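Local coordinates for glycosylation Associate Protein 3 (PDB 6OYC) that probably works with its Gap partners in the accessory Sec system, which handles glycosylated surface adhesins for secretion, and may bind sugar, at residues C[200-205]-C[263-268]; C[84-89]-C[121-126]; C[249-254]-C[289-294]. All coordinates share one frame; numbering follows the deposited sequence.

From the N terminus, contact 2 comes first: it pairs strand 84-91 with strand 118-125 as the central strands of a four-stranded antiparallel sheet and closes the loop that holds strands 97-103 and 107-111. Contacts 1 and 3 follow in the later alpha/beta part of the chain, where their segments alternate. Contact 1 opens at 200-205, ahead of helix 206-218, and closes at 263-268, tying two loops together. Within that span, 249-254 starts contact 3, which closes at 289-294 and joins the last two strands of the parallel sheet. Contacts 2 and 3 lie on opposite sides of the chain's centre, their own centres about 41 Å apart.

Contact 1 (C[200-205]-C[263-268]); sequences SDSLIL and KSLPHL
Ser-200 faces the loop 263-268 with its hydroxyl, Ser-200 OG standing 3.9 Å from Ser-264 O. Ser-200 OG also accepts from Ser-202 N at 3.2 Å along a nearly straight N-H (165°), an ST turn. Asp-201 touches with its stem, Asp-201 CB lying 3.7 Å from Ser-264 OG, while its OD1 makes a salt bridge to Lys-28. Ser-202 points at the other loop and makes the largest contact on this side. Ser-202 CB sits 3.4 Å from Ser-264 O, and Ser-202 OG meets the methyl Leu-265 CD2 at 3.1 Å, a tight approach. With OG anti to the backbone N (chi1 170°) and beside the carbonyl carbon, Ser-202 OG also accepts from Ile-204 N at 3.1 Å, a second ST turn whose N-H is more bent (147°). Ile-204 closes the contact with an apolar touch, Ile-204 CD1 lying 4.2 Å from Leu-265 CD1. Leu-265 thus spreads its two methyls between Ser-202 and Ile-204, and it also packs on Leu-276 of helix 270-281. No hydrogen bond crosses between the loops, so the join is one of van der Waals packing. The pattern is that of two consecutive ST turns leading to an N-cap, Leu-205 of helix 206-218, packed against a loop whose type I turn, Leu-265 to Leu-268, precedes helix 270-281.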
loop_
_atom_site.group_PDB
_atom_site.type_symbol
_atom_site.label_atom_id
_atom_site.label_comp_id
_atom_site.label_asym_id
_atom_site.label_seq_id
_atom_site.Cartn_x
_atom_site.Cartn_y
_atom_site.Cartn_z
ATOM N N SER C 200 2.407 -6.907 2.432
ATOM C CA SER C 200 1.527 -6.947 1.269
ATOM C C SER C 200 0.287 -6.058 1.406
ATOM O O SER C 200 -0.326 -5.977 2.475
ATOM C CB SER C 200 1.093 -8.393 0.997
ATOM O OG SER C 200 0.185 -8.459 -0.095
ATOM N N ASP C 201 -0.090 -5.418 0.296
ATOM C CA ASP C 201 -1.309 -4.621 0.199
ATOM C C ASP C 201 -2.454 -5.366 -0.471
ATOM O O ASP C 201 -3.534 -4.790 -0.637
ATOM C CB ASP C 201 -1.049 -3.327 -0.586
ATOM C CG ASP C 201 -0.136 -2.379 0.146
ATOM O OD1 ASP C 201 0.891 -1.975 -0.459
ATOM O OD2 ASP C 201 -0.444 -2.034 1.319
ATOM N N SER C 202 -2.237 -6.608 -0.897
ATOM C CA SER C 202 -3.261 -7.305 -1.659
ATOM C C SER C 202 -4.403 -7.731 -0.755
ATOM O O SER C 202 -4.195 -8.112 0.403
ATOM C CB SER C 202 -2.688 -8.532 -2.358
ATOM O OG SER C 202 -3.737 -9.318 -2.901
ATOM N N LEU C 203 -5.616 -7.659 -1.293
ATOM C CA LEU C 203 -6.791 -8.181 -0.616
ATOM C C LEU C 203 -7.371 -9.397 -1.329
ATOM O O LEU C 203 -8.454 -9.859 -0.971
ATOM C CB LEU C 203 -7.834 -7.074 -0.468
ATOM C CG LEU C 203 -7.302 -5.997 0.473
ATOM C CD1 LEU C 203 -8.234 -4.791 0.538
ATOM C CD2 LEU C 203 -7.069 -6.584 1.856
ATOM N N ILE C 204 -6.677 -9.916 -2.335
ATOM C CA ILE C 204 -7.018 -11.191 -2.948
ATOM C C ILE C 204 -6.202 -12.237 -2.203
ATOM O O ILE C 204 -5.013 -12.411 -2.464
ATOM C CB ILE C 204 -6.725 -11.184 -4.448
ATOM C CG1 ILE C 204 -7.583 -10.111 -5.115
ATOM C CG2 ILE C 204 -6.958 -12.567 -5.063
ATOM C CD1 ILE C 204 -7.364 -9.953 -6.579
ATOM N N LEU C 205 -6.829 -12.898 -1.231
ATOM C CA LEU C 205 -6.111 -13.754 -0.290
ATOM C C LEU C 205 -6.720 -15.150 -0.273
ATOM O O LEU C 205 -7.931 -15.300 -0.017
ATOM C CB LEU C 205 -6.135 -13.151 1.116
ATOM C CG LEU C 205 -5.496 -11.764 1.164
ATOM C CD1 LEU C 205 -5.713 -11.099 2.505
ATOM C CD2 LEU C 205 -4.005 -11.847 0.810
ATOM N N LYS C 263 0.807 -5.230 -9.160
ATOM C CA LYS C 263 2.056 -5.204 -8.403
ATOM C C LYS C 263 1.869 -5.588 -6.939
ATOM O O LYS C 263 2.861 -5.884 -6.267
ATOM C CB LYS C 263 2.714 -3.827 -8.514
ATOM C CG LYS C 263 3.071 -3.447 -9.942
ATOM C CD LYS C 263 3.863 -2.156 -10.005
ATOM C CE LYS C 263 4.493 -1.992 -11.373
ATOM N NZ LYS C 263 5.406 -0.822 -11.415
ATOM N N SER C 264 0.635 -5.610 -6.431
ATOM C CA SER C 264 0.412 -6.152 -5.098
ATOM C C SER C 264 0.334 -7.680 -5.072
ATOM O O SER C 264 0.275 -8.255 -3.980
ATOM C CB SER C 264 -0.861 -5.553 -4.487
ATOM O OG SER C 264 -0.699 -4.163 -4.223
ATOM N N LEU C 265 0.333 -8.354 -6.223
ATOM C CA LEU C 265 0.465 -9.814 -6.296
ATOM C C LEU C 265 1.637 -10.188 -7.204
ATOM O O LEU C 265 1.441 -10.753 -8.288
ATOM C CB LEU C 265 -0.819 -10.467 -6.811
ATOM C CG LEU C 265 -2.196 -10.129 -6.251
ATOM C CD1 LEU C 265 -3.232 -10.196 -7.364
ATOM C CD2 LEU C 265 -2.547 -11.107 -5.142
ATOM N N PRO C 266 2.875 -9.935 -6.765
ATOM C CA PRO C 266 4.019 -10.051 -7.697
ATOM C C PRO C 266 4.309 -11.466 -8.197
ATOM O O PRO C 266 4.888 -11.616 -9.282
ATOM C CB PRO C 266 5.198 -9.499 -6.880
ATOM C CG PRO C 266 4.781 -9.635 -5.451
ATOM C CD PRO C 266 3.288 -9.453 -5.434
ATOM N N HIS C 267 3.951 -12.509 -7.450
ATOM C CA HIS C 267 4.314 -13.868 -7.828
ATOM C C HIS C 267 3.297 -14.497 -8.760
ATOM O O HIS C 267 3.255 -15.726 -8.894
ATOM C CB HIS C 267 4.505 -14.726 -6.574
ATOM C CG HIS C 267 5.774 -14.431 -5.837
ATOM N ND1 HIS C 267 6.085 -13.173 -5.368
ATOM C CD2 HIS C 267 6.819 -15.225 -5.505
ATOM C CE1 HIS C 267 7.265 -13.205 -4.774
ATOM N NE2 HIS C 267 7.731 -14.438 -4.843
ATOM N N LEU C 268 2.476 -13.675 -9.397
ATOM C CA LEU C 268 1.398 -14.171 -10.224
ATOM C C LEU C 268 1.963 -14.777 -11.486
ATOM O O LEU C 268 2.891 -14.234 -12.095
ATOM C CB LEU C 268 0.438 -13.049 -10.592
ATOM C CG LEU C 268 -1.010 -13.482 -10.742
ATOM C CD1 LEU C 268 -1.652 -13.595 -9.377
ATOM C CD2 LEU C 268 -1.766 -12.508 -11.600
#

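Contact 2 (C[84-89]-C[121-126]); sequences LFVRIE and ISLINA
Arg-87 O is gripped by two hydrogen bonds: Ser-122 N donates to it at 2.8 Å, and water 1 donates to it, also at 2.8 Å. Ile-121 CA adds a CA-H...O contact to the same Arg-87 O at 3.3 Å. Water 1 is also hydrogen-bonded to Ser-122 OG at 3.1 Å, and that hydroxyl has further partners in Thr-45 and Asn-42 on the neighbouring strand 41-47. Arg-87 and Ser-122 form one antiparallel hydrogen-bonded pair, Phe-85 and Ile-124 the next. Phe-85 CG lies between its backbone N and carbonyl carbon (chi1 66°); Ile-124 CB lies over one face of the ring, toward the rim, 3.9 Å from the Phe-85 centroid, as a CH-pi contact. Ile-124 CG2 comes to 3.4 Å from Phe-85 CZ, while Ala-126 CB approaches the ring edge in its plane. Beyond, Arg-87 takes Glu-89 OE1 side-on with NE and NH2. Across the sheet Val-86 CG1 packs 3.4 Å from Ile-121 CG2, and Ile-88 and Ile-121 lie side by side. Leu-84, Val-86, Ile-121 and Leu-123 there meet strands 69-78 and 130-140. The chemistry is therefore two-sided: the face of Leu-84, Val-86, Ile-88, Ile-121 and Leu-123 is largely apolar and buried, with Asn-125 at its end; the other mixes the Phe-85/Ile-124 packing with the salt bridge, Ser-122 and water.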
loop_
_atom_site.group_PDB
_atom_site.type_symbol
_atom_site.label_atom_id
_atom_site.label_comp_id
_atom_site.label_asym_id
_atom_site.label_seq_id
_atom_site.Cartn_x
_atom_site.Cartn_y
_atom_site.Cartn_z
ATOM N N LEU C 84 21.903 -3.273 6.420
ATOM C CA LEU C 84 21.084 -2.400 5.576
ATOM C C LEU C 84 20.473 -1.313 6.445
ATOM O O LEU C 84 19.543 -1.584 7.209
ATOM C CB LEU C 84 19.980 -3.166 4.841
ATOM C CG LEU C 84 19.189 -2.296 3.847
ATOM C CD1 LEU C 84 20.034 -1.937 2.610
ATOM C CD2 LEU C 84 17.860 -2.924 3.427
ATOM N N PHE C 85 20.956 -0.080 6.311
ATOM C CA PHE C 85 20.466 0.991 7.165
ATOM C C PHE C 85 20.003 2.190 6.336
ATOM O O PHE C 85 20.118 2.225 5.105
ATOM C CB PHE C 85 21.514 1.393 8.221
ATOM C CG PHE C 85 22.756 2.021 7.665
ATOM C CD1 PHE C 85 23.845 1.232 7.302
ATOM C CD2 PHE C 85 22.859 3.399 7.542
ATOM C CE1 PHE C 85 25.007 1.810 6.788
ATOM C CE2 PHE C 85 24.016 3.985 7.039
ATOM C CZ PHE C 85 25.096 3.188 6.662
ATOM N N VAL C 86 19.433 3.166 7.043
ATOM C CA VAL C 86 18.751 4.294 6.436
ATOM C C VAL C 86 19.282 5.577 7.066
ATOM O O VAL C 86 19.333 5.706 8.293
ATOM C CB VAL C 86 17.219 4.189 6.598
ATOM C CG1 VAL C 86 16.530 5.392 6.001
ATOM C CG2 VAL C 86 16.697 2.928 5.928
ATOM N N ARG C 87 19.674 6.518 6.224
ATOM C CA ARG C 87 20.175 7.816 6.637
ATOM C C ARG C 87 19.204 8.896 6.165
ATOM O O ARG C 87 18.963 9.047 4.955
ATOM C CB ARG C 87 21.567 8.045 6.057
ATOM C CG ARG C 87 22.208 9.364 6.431
ATOM C CD ARG C 87 23.714 9.335 6.062
ATOM N NE ARG C 87 24.280 10.683 5.950
ATOM C CZ ARG C 87 25.443 11.063 6.480
ATOM N NH1 ARG C 87 26.185 10.200 7.171
ATOM N NH2 ARG C 87 25.871 12.310 6.308
ATOM N N ILE C 88 18.644 9.636 7.117
ATOM C CA ILE C 88 17.906 10.851 6.815
ATOM C C ILE C 88 18.828 12.030 7.074
ATOM O O ILE C 88 19.433 12.133 8.150
ATOM C CB ILE C 88 16.608 10.942 7.638
ATOM C CG1 ILE C 88 15.861 12.237 7.342
ATOM C CG2 ILE C 88 16.864 10.816 9.128
ATOM C CD1 ILE C 88 14.396 12.174 7.785
ATOM N N GLU C 89 18.965 12.905 6.082
ATOM C CA GLU C 89 19.870 14.041 6.168
ATOM C C GLU C 89 19.119 15.330 5.865
ATOM O O GLU C 89 18.290 15.366 4.953
ATOM C CB GLU C 89 21.054 13.890 5.197
ATOM C CG GLU C 89 22.151 14.932 5.414
ATOM C CD GLU C 89 23.542 14.425 5.023
ATOM O OE1 GLU C 89 23.674 13.292 4.511
ATOM O OE2 GLU C 89 24.509 15.174 5.224
ATOM N N ILE C 121 16.319 10.969 2.171
ATOM C CA ILE C 121 16.449 9.697 2.873
ATOM C C ILE C 121 17.151 8.735 1.935
ATOM O O ILE C 121 16.767 8.622 0.768
ATOM C CB ILE C 121 15.086 9.139 3.323
ATOM C CG1 ILE C 121 14.389 10.135 4.259
ATOM C CG2 ILE C 121 15.282 7.827 4.006
ATOM C CD1 ILE C 121 12.937 9.776 4.605
ATOM N N SER C 122 18.185 8.059 2.434
ATOM C CA SER C 122 19.016 7.181 1.623
ATOM C C SER C 122 19.057 5.784 2.217
ATOM O O SER C 122 19.283 5.617 3.420
ATOM C CB SER C 122 20.439 7.723 1.500
ATOM O OG SER C 122 20.462 8.873 0.693
ATOM N N LEU C 123 18.826 4.790 1.367
ATOM C CA LEU C 123 19.093 3.399 1.696
ATOM C C LEU C 123 20.577 3.140 1.491
ATOM O O LEU C 123 21.119 3.432 0.418
ATOM C CB LEU C 123 18.273 2.487 0.790
ATOM C CG LEU C 123 17.727 1.143 1.241
ATOM C CD1 LEU C 123 16.778 1.336 2.419
ATOM C CD2 LEU C 123 17.000 0.470 0.054
ATOM N N ILE C 124 21.244 2.613 2.511
ATOM C CA ILE C 124 22.686 2.402 2.444
ATOM C C ILE C 124 23.005 0.939 2.729
ATOM O O ILE C 124 22.582 0.389 3.754
ATOM C CB ILE C 124 23.437 3.337 3.401
ATOM C CG1 ILE C 124 23.094 4.787 3.063
ATOM C CG2 ILE C 124 24.926 3.109 3.283
ATOM C CD1 ILE C 124 23.804 5.799 3.903
ATOM N N ASN C 125 23.744 0.316 1.809
ATOM C CA ASN C 125 24.193 -1.066 1.940
ATOM C C ASN C 125 25.534 -1.087 2.661
ATOM O O ASN C 125 26.486 -0.427 2.225
ATOM C CB ASN C 125 24.322 -1.727 0.563
ATOM C CG ASN C 125 24.670 -3.212 0.651
ATOM O OD1 ASN C 125 24.240 -3.905 1.570
ATOM N ND2 ASN C 125 25.447 -3.701 -0.308
ATOM N N ALA C 126 25.607 -1.849 3.754
ATOM C CA ALA C 126 26.840 -1.984 4.523
ATOM C C ALA C 126 27.362 -3.421 4.491
ATOM O O ALA C 126 27.412 -4.092 5.529
ATOM C CB ALA C 126 26.608 -1.528 5.966
HETATM O O HOH W 1 19.856 10.777 2.998
#

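Contact 3 (C[249-254]-C[289-294]); sequences AYINDC and VKHYGL
Tyr-292 turns one ring face to Asn-252, whose CB lies 3.8 Å from the centroid of the Tyr-292 ring as a CH-pi contact, offset toward the rim; Tyr-250 C meets the ring's edge in plane. Tyr-292 CG lies between its backbone N and carbonyl carbon (chi1 71°), and Tyr-292 CD1 comes to 3.2 Å from Ile-251 O. Tyr-292 OH is hydrogen-bonded to Ala-228 O. The His-291 ring is held at its edge: His-291 ND1 donates to the syn lone pair of Asp-253 OD1 at 2.7 Å, nearly straight (171°) and in the ring plane, with carboxylate and ring planes 31° apart. Tyr-250 CE2 meets Lys-290 CB at 3.6 Å. On the sheet face of Ala-249, Ile-251 and Val-289, Ile-251 CD1 packs 4.0 Å from Val-289 CG1, beside helix 231-243. The backbones pair in parallel: Lys-290 N donates to Ala-249 O (2.8 Å), Ile-251 N to Lys-290 O and Tyr-292 N to Ile-251 O (2.9 Å). Past the strand ends, water 2 donates to Asn-252 O and, weakly, to Tyr-292 O. Parallel neighbours joined through helices 258-262 and 270-281 make a beta-alpha-beta crossover, and it ends a five-stranded parallel sheet whose strand order recalls the alpha/beta hydrolase fold.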
loop_
_atom_site.group_PDB
_atom_site.type_symbol
_atom_site.label_atom_id
_atom_site.label_comp_id
_atom_site.label_asym_id
_atom_site.label_seq_id
_atom_site.Cartn_x
_atom_site.Cartn_y
_atom_site.Cartn_z
ATOM N N ALA C 249 -20.791 -7.511 -4.957
ATOM C CA ALA C 249 -19.682 -6.608 -4.712
ATOM C C ALA C 249 -20.185 -5.176 -4.781
ATOM O O ALA C 249 -20.953 -4.821 -5.680
ATOM C CB ALA C 249 -18.562 -6.821 -5.735
ATOM N N TYR C 250 -19.748 -4.354 -3.832
ATOM C CA TYR C 250 -19.992 -2.914 -3.869
ATOM C C TYR C 250 -18.641 -2.212 -3.905
ATOM O O TYR C 250 -17.853 -2.322 -2.957
ATOM C CB TYR C 250 -20.843 -2.473 -2.679
ATOM C CG TYR C 250 -22.237 -3.074 -2.747
ATOM C CD1 TYR C 250 -22.495 -4.337 -2.219
ATOM C CD2 TYR C 250 -23.281 -2.398 -3.375
ATOM C CE1 TYR C 250 -23.753 -4.896 -2.293
ATOM C CE2 TYR C 250 -24.539 -2.955 -3.460
ATOM C CZ TYR C 250 -24.766 -4.200 -2.916
ATOM O OH TYR C 250 -26.015 -4.752 -2.987
ATOM N N ILE C 251 -18.365 -1.526 -5.016
ATOM C CA ILE C 251 -17.120 -0.796 -5.219
ATOM C C ILE C 251 -17.443 0.647 -5.585
ATOM O O ILE C 251 -18.486 0.933 -6.180
ATOM C CB ILE C 251 -16.246 -1.440 -6.319
ATOM C CG1 ILE C 251 -16.936 -1.336 -7.686
ATOM C CG2 ILE C 251 -15.914 -2.871 -5.963
ATOM C CD1 ILE C 251 -16.028 -1.648 -8.832
ATOM N N ASN C 252 -16.535 1.560 -5.232
ATOM C CA ASN C 252 -16.704 2.972 -5.554
ATOM C C ASN C 252 -15.849 3.435 -6.738
ATOM O O ASN C 252 -15.680 4.645 -6.924
ATOM C CB ASN C 252 -16.415 3.837 -4.322
ATOM C CG ASN C 252 -14.974 3.753 -3.871
ATOM O OD1 ASN C 252 -14.156 3.062 -4.481
ATOM N ND2 ASN C 252 -14.648 4.468 -2.795
ATOM N N ASP C 253 -15.285 2.503 -7.518
ATOM C CA ASP C 253 -14.614 2.819 -8.777
ATOM C C ASP C 253 -13.322 3.626 -8.582
ATOM O O ASP C 253 -12.906 4.365 -9.473
ATOM C CB ASP C 253 -15.558 3.556 -9.739
ATOM C CG ASP C 253 -16.815 2.743 -10.079
ATOM O OD1 ASP C 253 -16.705 1.521 -10.302
ATOM O OD2 ASP C 253 -17.915 3.325 -10.126
ATOM N N CYS C 254 -12.671 3.510 -7.433
ATOM C CA CYS C 254 -11.354 4.101 -7.235
ATOM C C CYS C 254 -10.299 3.049 -7.554
ATOM O O CYS C 254 -10.197 2.030 -6.854
ATOM C CB CYS C 254 -11.192 4.613 -5.805
ATOM S SG CYS C 254 -12.223 6.037 -5.465
ATOM N N VAL C 289 -21.598 -7.001 -9.630
ATOM C CA VAL C 289 -20.780 -5.879 -9.188
ATOM C C VAL C 289 -21.624 -4.620 -9.289
ATOM O O VAL C 289 -22.030 -4.222 -10.387
ATOM C CB VAL C 289 -19.486 -5.740 -10.006
ATOM C CG1 VAL C 289 -18.802 -4.428 -9.657
ATOM C CG2 VAL C 289 -18.552 -6.928 -9.753
ATOM N N LYS C 290 -21.884 -3.998 -8.146
ATOM C CA LYS C 290 -22.579 -2.724 -8.071
ATOM C C LYS C 290 -21.580 -1.602 -7.788
ATOM O O LYS C 290 -20.555 -1.806 -7.133
ATOM C CB LYS C 290 -23.646 -2.763 -6.970
ATOM C CG LYS C 290 -24.716 -3.853 -7.164
ATOM C CD LYS C 290 -25.367 -3.783 -8.546
ATOM C CE LYS C 290 -26.196 -5.041 -8.854
ATOM N NZ LYS C 290 -26.171 -5.389 -10.319
ATOM N N HIS C 291 -21.900 -0.404 -8.264
ATOM C CA HIS C 291 -21.015 0.753 -8.174
ATOM C C HIS C 291 -21.684 1.868 -7.385
ATOM O O HIS C 291 -22.820 2.241 -7.678
ATOM C CB HIS C 291 -20.656 1.255 -9.570
ATOM C CG HIS C 291 -20.208 0.172 -10.493
ATOM N ND1 HIS C 291 -18.889 0.011 -10.868
ATOM C CD2 HIS C 291 -20.901 -0.814 -11.111
ATOM C CE1 HIS C 291 -18.793 -1.022 -11.685
ATOM N NE2 HIS C 291 -19.998 -1.544 -11.842
ATOM N N TYR C 292 -20.979 2.415 -6.407
ATOM C CA TYR C 292 -21.502 3.524 -5.623
ATOM C C TYR C 292 -20.478 4.654 -5.590
ATOM O O TYR C 292 -19.315 4.477 -5.955
ATOM C CB TYR C 292 -21.850 3.072 -4.200
ATOM C CG TYR C 292 -20.648 2.762 -3.337
ATOM C CD1 TYR C 292 -19.966 1.545 -3.457
ATOM C CD2 TYR C 292 -20.185 3.690 -2.402
ATOM C CE1 TYR C 292 -18.863 1.267 -2.656
ATOM C CE2 TYR C 292 -19.099 3.429 -1.618
ATOM C CZ TYR C 292 -18.431 2.221 -1.742
ATOM O OH TYR C 292 -17.330 1.978 -0.936
ATOM N N GLY C 293 -20.916 5.828 -5.147
ATOM C CA GLY C 293 -20.008 6.928 -4.866
ATOM C C GLY C 293 -19.954 7.959 -5.975
ATOM O O GLY C 293 -20.707 7.931 -6.946
ATOM N N LEU C 294 -18.988 8.866 -5.832
ATOM C CA LEU C 294 -18.905 10.049 -6.683
ATOM C C LEU C 294 -18.315 9.777 -8.063
ATOM O O LEU C 294 -18.661 10.487 -9.014
ATOM C CB LEU C 294 -18.064 11.117 -5.986
ATOM C CG LEU C 294 -18.681 11.485 -4.647
ATOM C CD1 LEU C 294 -17.707 12.241 -3.791
ATOM C CD2 LEU C 294 -19.951 12.295 -4.886
HETATM O O HOH W 2 -16.815 6.845 -6.069
#